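Local structure of Peptide/nickel transport system substrate-binding protein (Listeria monocytogenes serotype 1/2a, 5KZT) at residues Phe161-Phe166 against Phe515-Thr520; Ala23-Ala28 against Leu39-Gln44; Glu47-Leu52 against Tyr76-Arg81. The protein binds peptides and, as an OppA-type solute-binding protein, probably delivers them to a membrane transporter for uptake into the cell. All coordinates share one frame; numbering follows the deposited sequence.

Contact 1: Phe161-Phe166 against Phe515-Thr520; sequences FAFPTF and FGPDYT
P164 and P517 meet through their CG and CD methylenes, and this is the tight part of the contact. P164 CG and P164 CD each lie 3.6 Å from P517 CG, and P164 CD is 3.8 Å from P517 CD, so two methylenes on each side share the touch. F163 is held more loosely: its CD1 stays 4.1 Å from P517 CD, the two side chains crossing at a slant. The same CD1 meets G516 CA at 4.2 Å, where the alpha carbon lies at the ring edge, close to its plane. Chi1 of -167° puts CG of F163 anti to the backbone N and beside the carbonyl carbon, and P164 CD sits 3.5 Å above the ring plane, offset toward the rim. No hydrogen bond crosses between the segments. Each instead keeps its own shape: F166 N bonds to F163 O at 3.0 Å, closing the 3-10 turn 164-166, while 515-520 runs from the loop of a β-hairpin into its second strand, 519-520, paired with 511-512. The buried proline end is backed by helix 36-45, since P164 also packs on L39 and V42, and P517 on N43. Toward the looser end, G516 is partly exposed, with a positive phi of 69°, which glycine adopts readily, and a backbone bond to P427; A162, although its CB points toward 515-520, packs instead on Y50 and L52 of strand 50-52.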
loop_
_atom_site.group_PDB
_atom_site.type_symbol
_atom_site.label_atom_id
_atom_site.label_comp_id
_atom_site.label_asym_id
_atom_site.label_seq_id
_atom_site.Cartn_x
_atom_site.Cartn_y
_atom_site.Cartn_z
ATOM N N PHE A 161 -8.510 -10.747 6.854
ATOM C CA PHE A 161 -9.030 -10.450 8.205
ATOM C C PHE A 161 -8.057 -9.570 9.022
ATOM O O PHE A 161 -8.465 -8.856 9.920
ATOM C CB PHE A 161 -9.284 -11.727 8.994
ATOM C CG PHE A 161 -10.378 -12.611 8.465
ATOM C CD1 PHE A 161 -11.387 -12.142 7.609
ATOM C CD2 PHE A 161 -10.425 -13.940 8.876
ATOM C CE1 PHE A 161 -12.392 -12.994 7.165
ATOM C CE2 PHE A 161 -11.441 -14.785 8.436
ATOM C CZ PHE A 161 -12.420 -14.307 7.585
ATOM N N ALA A 162 -6.775 -9.629 8.694
ATOM C CA ALA A 162 -5.762 -8.783 9.304
ATOM C C ALA A 162 -5.558 -7.427 8.592
ATOM O O ALA A 162 -4.675 -6.654 8.973
ATOM C CB ALA A 162 -4.450 -9.548 9.338
ATOM N N PHE A 163 -6.358 -7.134 7.574
ATOM C CA PHE A 163 -6.166 -5.932 6.769
ATOM C C PHE A 163 -7.194 -4.864 7.176
ATOM O O PHE A 163 -8.356 -5.187 7.407
ATOM C CB PHE A 163 -6.276 -6.283 5.282
ATOM C CG PHE A 163 -5.793 -5.201 4.381
ATOM C CD1 PHE A 163 -4.425 -4.998 4.204
ATOM C CD2 PHE A 163 -6.690 -4.341 3.743
ATOM C CE1 PHE A 163 -3.967 -3.965 3.399
ATOM C CE2 PHE A 163 -6.230 -3.317 2.928
ATOM C CZ PHE A 163 -4.863 -3.125 2.766
ATOM N N PRO A 164 -6.779 -3.583 7.273
ATOM C CA PRO A 164 -7.680 -2.579 7.864
ATOM C C PRO A 164 -9.114 -2.445 7.312
ATOM O O PRO A 164 -10.018 -2.142 8.079
ATOM C CB PRO A 164 -6.893 -1.283 7.685
ATOM C CG PRO A 164 -5.505 -1.735 7.927
ATOM C CD PRO A 164 -5.422 -3.023 7.134
ATOM N N THR A 165 -9.322 -2.712 6.028
ATOM C CA THR A 165 -10.657 -2.605 5.425
ATOM C C THR A 165 -11.668 -3.569 6.066
ATOM O O THR A 165 -12.874 -3.315 6.039
ATOM C CB THR A 165 -10.623 -2.839 3.892
ATOM O OG1 THR A 165 -9.361 -2.415 3.366
ATOM C CG2 THR A 165 -11.770 -2.077 3.195
ATOM N N PHE A 166 -11.168 -4.655 6.643
ATOM C CA PHE A 166 -11.965 -5.670 7.325
ATOM C C PHE A 166 -12.038 -5.469 8.857
ATOM O O PHE A 166 -12.617 -6.286 9.551
ATOM C CB PHE A 166 -11.377 -7.056 7.018
ATOM C CG PHE A 166 -11.514 -7.459 5.584
ATOM C CD1 PHE A 166 -10.686 -6.929 4.610
ATOM C CD2 PHE A 166 -12.499 -8.366 5.197
ATOM C CE1 PHE A 166 -10.841 -7.310 3.264
ATOM C CE2 PHE A 166 -12.638 -8.746 3.855
ATOM C CZ PHE A 166 -11.816 -8.210 2.906
ATOM N N PHE A 515 3.708 -7.916 4.779
ATOM C CA PHE A 515 2.654 -7.425 3.886
ATOM C C PHE A 515 1.613 -6.783 4.780
ATOM O O PHE A 515 1.708 -6.851 6.016
ATOM C CB PHE A 515 2.056 -8.559 3.032
ATOM C CG PHE A 515 1.612 -9.764 3.824
ATOM C CD1 PHE A 515 0.379 -9.771 4.477
ATOM C CD2 PHE A 515 2.419 -10.897 3.906
ATOM C CE1 PHE A 515 -0.037 -10.870 5.214
ATOM C CE2 PHE A 515 2.017 -12.014 4.630
ATOM C CZ PHE A 515 0.785 -12.001 5.294
ATOM N N GLY A 516 0.639 -6.129 4.185
ATOM C CA GLY A 516 -0.300 -5.329 4.963
ATOM C C GLY A 516 0.347 -4.083 5.564
ATOM O O GLY A 516 1.456 -3.705 5.167
ATOM N N PRO A 517 -0.338 -3.421 6.527
ATOM C CA PRO A 517 0.252 -2.258 7.207
ATOM C C PRO A 517 1.703 -2.507 7.639
ATOM O O PRO A 517 2.016 -3.583 8.147
ATOM C CB PRO A 517 -0.643 -2.076 8.431
ATOM C CG PRO A 517 -1.981 -2.610 8.000
ATOM C CD PRO A 517 -1.700 -3.719 7.017
ATOM N N ASP A 518 2.567 -1.523 7.430
ATOM C CA ASP A 518 4.019 -1.748 7.466
ATOM C C ASP A 518 4.601 -2.213 8.818
ATOM O O ASP A 518 5.467 -3.091 8.848
ATOM C CB ASP A 518 4.748 -0.503 6.984
ATOM C CG ASP A 518 4.690 -0.343 5.457
ATOM O OD1 ASP A 518 3.648 -0.642 4.823
ATOM O OD2 ASP A 518 5.692 0.102 4.875
ATOM N N TYR A 519 4.123 -1.626 9.904
ATOM C CA TYR A 519 4.654 -1.909 11.238
ATOM C C TYR A 519 3.567 -2.239 12.235
ATOM O O TYR A 519 2.400 -1.868 12.058
ATOM C CB TYR A 519 5.483 -0.727 11.753
ATOM C CG TYR A 519 6.740 -0.507 10.961
ATOM C CD1 TYR A 519 6.745 0.302 9.825
ATOM C CD2 TYR A 519 7.940 -1.128 11.333
ATOM C CE1 TYR A 519 7.914 0.505 9.092
ATOM C CE2 TYR A 519 9.102 -0.953 10.583
ATOM C CZ TYR A 519 9.085 -0.139 9.473
ATOM O OH TYR A 519 10.259 0.056 8.748
ATOM N N THR A 520 3.960 -2.967 13.274
ATOM C CA THR A 520 3.117 -3.174 14.446
ATOM C C THR A 520 3.973 -2.808 15.647
ATOM O O THR A 520 4.947 -3.510 15.951
ATOM C CB THR A 520 2.619 -4.615 14.548
ATOM O OG1 THR A 520 1.855 -4.936 13.372
ATOM C CG2 THR A 520 1.741 -4.798 15.805
#

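Contact 2: Ala23-Ala28 against Leu39-Gln44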
loop_
_atom_site.group_PDB
_atom_site.type_symbol
_atom_site.label_atom_id
_atom_site.label_comp_id
_atom_site.label_asym_id
_atom_site.label_seq_id
_atom_site.Cartn_x
_atom_site.Cartn_y
_atom_site.Cartn_z
ATOM N N ALA A 23 5.406 11.935 4.852
ATOM C CA ALA A 23 4.237 12.553 4.255
ATOM C C ALA A 23 3.156 12.737 5.292
ATOM O O ALA A 23 3.087 11.974 6.263
ATOM C CB ALA A 23 3.708 11.690 3.123
ATOM N N LEU A 24 2.316 13.744 5.057
ATOM C CA LEU A 24 1.089 13.967 5.828
ATOM C C LEU A 24 0.159 12.766 5.604
ATOM O O LEU A 24 0.191 12.150 4.533
ATOM C CB LEU A 24 0.397 15.249 5.367
ATOM C CG LEU A 24 0.894 16.575 5.946
ATOM C CD1 LEU A 24 2.359 16.814 5.670
ATOM C CD2 LEU A 24 0.055 17.695 5.353
ATOM N N ILE A 25 -0.659 12.459 6.601
ATOM C CA ILE A 25 -1.598 11.337 6.509
ATOM C C ILE A 25 -2.682 11.605 5.464
ATOM O O ILE A 25 -3.414 12.577 5.596
ATOM C CB ILE A 25 -2.279 11.067 7.868
ATOM C CG1 ILE A 25 -1.243 10.677 8.922
ATOM C CG2 ILE A 25 -3.337 9.972 7.745
ATOM C CD1 ILE A 25 -1.784 10.767 10.339
ATOM N N PRO A 26 -2.805 10.742 4.428
ATOM C CA PRO A 26 -3.854 10.983 3.435
ATOM C C PRO A 26 -5.246 10.622 3.927
ATOM O O PRO A 26 -6.215 11.327 3.591
ATOM C CB PRO A 26 -3.435 10.087 2.250
ATOM C CG PRO A 26 -1.968 9.901 2.454
ATOM C CD PRO A 26 -1.887 9.708 3.934
ATOM N N SER A 27 -5.334 9.558 4.725
ATOM C CA SER A 27 -6.610 9.097 5.281
ATOM C C SER A 27 -6.340 8.269 6.506
ATOM O O SER A 27 -5.397 7.486 6.521
ATOM C CB SER A 27 -7.359 8.230 4.265
ATOM O OG SER A 27 -8.519 7.635 4.826
ATOM N N ALA A 28 -7.191 8.420 7.520
ATOM C CA ALA A 28 -7.171 7.508 8.649
ATOM C C ALA A 28 -8.524 6.831 8.830
ATOM O O ALA A 28 -8.841 6.368 9.915
ATOM C CB ALA A 28 -6.761 8.241 9.912
ATOM N N LEU A 39 -2.618 3.485 6.445
ATOM C CA LEU A 39 -2.867 2.089 6.863
ATOM C C LEU A 39 -1.979 1.695 8.027
ATOM O O LEU A 39 -2.383 0.909 8.886
ATOM C CB LEU A 39 -2.677 1.114 5.706
ATOM C CG LEU A 39 -3.799 1.243 4.666
ATOM C CD1 LEU A 39 -3.385 0.526 3.404
ATOM C CD2 LEU A 39 -5.128 0.712 5.145
ATOM N N ASN A 40 -0.782 2.255 8.066
ATOM C CA ASN A 40 0.116 2.045 9.217
ATOM C C ASN A 40 -0.443 2.707 10.480
ATOM O O ASN A 40 -0.405 2.097 11.534
ATOM C CB ASN A 40 1.505 2.572 8.917
ATOM C CG ASN A 40 2.518 2.188 9.984
ATOM O OD1 ASN A 40 2.778 1.004 10.215
ATOM N ND2 ASN A 40 3.068 3.189 10.657
ATOM N N VAL A 41 -1.001 3.912 10.364
ATOM C CA VAL A 41 -1.661 4.574 11.523
ATOM C C VAL A 41 -2.801 3.717 12.088
ATOM O O VAL A 41 -2.792 3.364 13.275
ATOM C CB VAL A 41 -2.191 5.989 11.172
ATOM C CG1 VAL A 41 -3.043 6.578 12.302
ATOM C CG2 VAL A 41 -1.036 6.928 10.876
ATOM N N VAL A 42 -3.772 3.367 11.250
ATOM C CA VAL A 42 -4.910 2.598 11.738
ATOM C C VAL A 42 -4.517 1.201 12.245
ATOM O O VAL A 42 -5.212 0.635 13.104
ATOM C CB VAL A 42 -6.093 2.505 10.741
ATOM C CG1 VAL A 42 -6.601 3.888 10.389
ATOM C CG2 VAL A 42 -5.733 1.715 9.509
ATOM N N ASN A 43 -3.411 0.638 11.755
ATOM C CA ASN A 43 -2.929 -0.629 12.319
ATOM C C ASN A 43 -2.496 -0.567 13.794
ATOM O O ASN A 43 -2.518 -1.588 14.490
ATOM C CB ASN A 43 -1.790 -1.217 11.507
ATOM C CG ASN A 43 -1.585 -2.687 11.803
ATOM O OD1 ASN A 43 -2.534 -3.475 11.742
ATOM N ND2 ASN A 43 -0.360 -3.072 12.154
ATOM N N GLN A 44 -2.111 0.611 14.266
ATOM C CA GLN A 44 -1.729 0.785 15.673
ATOM C C GLN A 44 -2.928 1.065 16.578
ATOM O O GLN A 44 -2.899 0.751 17.777
ATOM C CB GLN A 44 -0.741 1.936 15.836
ATOM C CG GLN A 44 0.336 2.041 14.768
ATOM C CD GLN A 44 1.059 0.737 14.478
ATOM O OE1 GLN A 44 1.340 -0.054 15.376
ATOM N NE2 GLN A 44 1.397 0.525 13.220
#
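The methyl CD1 of I25 touches V41 CG2 at 3.9 Å, the side chains crossing at about a right angle. Three residues further along the loop, A28 meets the next helical residue mainly through its backbone: V42 CG1 is 3.4 Å from A28 O, whereas A28 CB is 4.4 Å from that methyl. Both valine methyls in play lie beside their own backbone N; for V42, chi1 -59° turns CG1 away from its carbonyl carbon. No hydrogen bond joins the segments. In the fold, 23-28 is part of the loop that leads from strand 16-21 to helix 36-45, bending back over that helix. Around this first shell, I25 also packs on W199, W206 and V37, and V41 on Y208, so strand 205-210 of the mixed sheet that contains 16-21 borders both. On the helix, Q44 NE2 bonds to N40 O at 2.9 Å, with an N-H...O angle of 145° and the donor tilted 27° from the carbonyl plane; the same amide nitrogen bonds to Y519 O. N40 OD1 accepts a hydrogen bond from Y519 N, and L39, whose CB points away from the loop, packs on a polar side chain of the bound peptide.

Contact 3: Glu47-Leu52 against Tyr76-Arg81; sequences EGLYAL and YTIKLR
L49 lays its forked end against I78 and L80: CD1 on I78, CD2 on L80 and, more distantly, on I78. Its CD1 meets I78 CD1 at 3.9 Å, while its CD2 lies against L80 CD2 at 3.4 Å, tighter than usual van der Waals contact for two carbons. CD2 of L49 also skirts I78 CG2 at 4.2 Å, so both methyls of L49 have a neighbour on I78. Torsions account for the reach: in L49, CG is anti to the carbonyl carbon (chi1 -62°) and chi2 of 168° extends CD1 away from the backbone, toward I78. I78 does likewise with CG1, sending CD1 out to meet it. The backbones stay well apart, the nearest pair of alpha carbons being those of L49 and L80 at 7.9 Å, and no hydrogen bond links the segments; this is side-chain packing of the residue just before strand 50-52 on strand 75-79 and the residue after it, rather than strand pairing. I78 belongs to the inward face of strand 75-79, with the CB of K79 directed away from 47-52, and L80 joins in just past the strand end through the tip of its side chain.

Charges near the contact do not bridge it directly. E47 OE2 and R81 NE are 6.9 Å apart, but W215 serves both: its NE1 bonds to the carboxylate, which Y214 OH also holds, and its ring makes a cation-pi contact with R81, itself in a salt bridge with D83.

Helix 94-105 backs the leucines, Y97 touching both L49 and L80, while F161 of helix 157-161 packs on L49. Strand 50-52 pairs antiparallel with 58-60, and strand 75-79 lies between 68-69 and 145-149 in its four-stranded antiparallel sheet.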
loop_
_atom_site.group_PDB
_atom_site.type_symbol
_atom_site.label_atom_id
_atom_site.label_comp_id
_atom_site.label_asym_id
_atom_site.label_seq_id
_atom_site.Cartn_x
_atom_site.Cartn_y
_atom_site.Cartn_z
ATOM N N GLU A 47 -7.995 -2.736 15.347
ATOM C CA GLU A 47 -7.656 -4.132 15.236
ATOM C C GLU A 47 -8.843 -4.935 14.715
ATOM O O GLU A 47 -9.981 -4.679 15.082
ATOM C CB GLU A 47 -7.202 -4.648 16.609
ATOM C CG GLU A 47 -6.707 -6.096 16.647
ATOM C CD GLU A 47 -6.318 -6.513 18.048
ATOM O OE1 GLU A 47 -5.136 -6.312 18.431
ATOM O OE2 GLU A 47 -7.195 -7.011 18.780
ATOM N N GLY A 48 -8.550 -5.904 13.844
ATOM C CA GLY A 48 -9.581 -6.792 13.287
ATOM C C GLY A 48 -9.580 -8.163 13.933
ATOM O O GLY A 48 -9.113 -8.329 15.080
ATOM N N LEU A 49 -10.090 -9.143 13.188
ATOM C CA LEU A 49 -10.206 -10.522 13.664
ATOM C C LEU A 49 -8.846 -11.184 13.849
ATOM O O LEU A 49 -8.689 -11.985 14.750
ATOM C CB LEU A 49 -11.053 -11.371 12.733
ATOM C CG LEU A 49 -12.499 -10.929 12.579
ATOM C CD1 LEU A 49 -13.123 -11.680 11.416
ATOM C CD2 LEU A 49 -13.289 -11.146 13.861
ATOM N N TYR A 50 -7.891 -10.832 12.983
ATOM C CA TYR A 50 -6.539 -11.375 13.009
ATOM C C TYR A 50 -5.571 -10.209 12.956
ATOM O O TYR A 50 -5.943 -9.122 12.560
ATOM C CB TYR A 50 -6.297 -12.284 11.806
ATOM C CG TYR A 50 -6.882 -13.681 11.934
ATOM C CD1 TYR A 50 -8.253 -13.900 11.868
ATOM C CD2 TYR A 50 -6.052 -14.796 12.124
ATOM C CE1 TYR A 50 -8.785 -15.181 11.993
ATOM C CE2 TYR A 50 -6.575 -16.060 12.250
ATOM C CZ TYR A 50 -7.937 -16.243 12.176
ATOM O OH TYR A 50 -8.421 -17.515 12.324
ATOM N N ALA A 51 -4.338 -10.457 13.360
ATOM C CA ALA A 51 -3.255 -9.524 13.180
ATOM C C ALA A 51 -1.967 -10.334 12.983
ATOM O O ALA A 51 -1.808 -11.392 13.603
ATOM C CB ALA A 51 -3.170 -8.606 14.394
ATOM N N LEU A 52 -1.065 -9.860 12.117
ATOM C CA LEU A 52 0.217 -10.546 11.864
ATOM C C LEU A 52 1.047 -10.642 13.132
ATOM O O LEU A 52 1.209 -9.657 13.839
ATOM C CB LEU A 52 1.029 -9.832 10.764
ATOM C CG LEU A 52 0.723 -10.318 9.336
ATOM C CD1 LEU A 52 -0.758 -10.487 9.088
ATOM C CD2 LEU A 52 1.374 -9.439 8.274
ATOM N N TYR A 76 -17.123 -19.769 7.706
ATOM C CA TYR A 76 -16.305 -19.552 8.887
ATOM C C TYR A 76 -17.194 -19.061 10.028
ATOM O O TYR A 76 -17.829 -18.008 9.924
ATOM C CB TYR A 76 -15.211 -18.510 8.582
ATOM C CG TYR A 76 -14.052 -19.012 7.716
ATOM C CD1 TYR A 76 -14.254 -19.412 6.399
ATOM C CD2 TYR A 76 -12.751 -19.054 8.209
ATOM C CE1 TYR A 76 -13.203 -19.858 5.612
ATOM C CE2 TYR A 76 -11.695 -19.504 7.426
ATOM C CZ TYR A 76 -11.939 -19.905 6.128
ATOM O OH TYR A 76 -10.922 -20.352 5.327
ATOM N N THR A 77 -17.235 -19.817 11.119
ATOM C CA THR A 77 -17.993 -19.437 12.327
ATOM C C THR A 77 -16.987 -18.984 13.396
ATOM O O THR A 77 -16.167 -19.777 13.859
ATOM C CB THR A 77 -18.846 -20.611 12.830
ATOM O OG1 THR A 77 -19.672 -21.098 11.751
ATOM C CG2 THR A 77 -19.745 -20.182 13.986
ATOM N N ILE A 78 -17.057 -17.711 13.767
ATOM C CA ILE A 78 -15.987 -17.028 14.504
ATOM C C ILE A 78 -16.520 -16.450 15.801
ATOM O O ILE A 78 -17.445 -15.657 15.772
ATOM C CB ILE A 78 -15.388 -15.884 13.676
ATOM C CG1 ILE A 78 -14.822 -16.426 12.348
ATOM C CG2 ILE A 78 -14.282 -15.172 14.447
ATOM C CD1 ILE A 78 -14.468 -15.369 11.327
ATOM N N LYS A 79 -15.940 -16.855 16.924
ATOM C CA LYS A 79 -16.297 -16.326 18.228
ATOM C C LYS A 79 -15.414 -15.118 18.476
ATOM O O LYS A 79 -14.229 -15.153 18.185
ATOM C CB LYS A 79 -16.111 -17.379 19.324
ATOM C CG LYS A 79 -17.049 -18.557 19.138
ATOM C CD LYS A 79 -16.831 -19.640 20.166
ATOM C CE LYS A 79 -17.266 -19.203 21.548
ATOM N NZ LYS A 79 -17.996 -20.321 22.196
ATOM N N LEU A 80 -16.010 -14.057 19.005
ATOM C CA LEU A 80 -15.311 -12.797 19.244
ATOM C C LEU A 80 -14.925 -12.648 20.709
ATOM O O LEU A 80 -15.583 -13.191 21.582
ATOM C CB LEU A 80 -16.198 -11.631 18.840
ATOM C CG LEU A 80 -16.668 -11.625 17.393
ATOM C CD1 LEU A 80 -17.586 -10.437 17.154
ATOM C CD2 LEU A 80 -15.464 -11.594 16.461
ATOM N N ARG A 81 -13.863 -11.880 20.967
ATOM C CA ARG A 81 -13.462 -11.577 22.339
ATOM C C ARG A 81 -14.592 -10.854 23.075
ATOM O O ARG A 81 -15.129 -9.872 22.584
ATOM C CB ARG A 81 -12.198 -10.706 22.358
ATOM C CG ARG A 81 -10.938 -11.420 21.901
ATOM C CD ARG A 81 -9.708 -10.734 22.458
ATOM N NE ARG A 81 -9.577 -11.020 23.880
ATOM C CZ ARG A 81 -8.883 -12.036 24.401
ATOM N NH1 ARG A 81 -8.209 -12.895 23.626
ATOM N NH2 ARG A 81 -8.833 -12.173 25.728
#

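From the N terminus, the chain closes contact 2 first, as the loop after strand 16-21 folds against helix 36-45 across only ten intervening residues. Strand 50-52 follows that helix directly, and contact 3 closes the next loop, bringing 47-52 to the four-stranded sheet of 75-79. Contact 1 opens last and spans 348 residues, bringing the chain back near its C-terminal end to 161-166. The three are in series; none nests or crosses. In space, contact 1 touches the others: the second strand of its C-terminal hairpin is hydrogen-bonded to the helix of contact 2, while F515 O packs against L52 CD2 of contact 3. Contacts 2 and 3 adjoin only through the sequence.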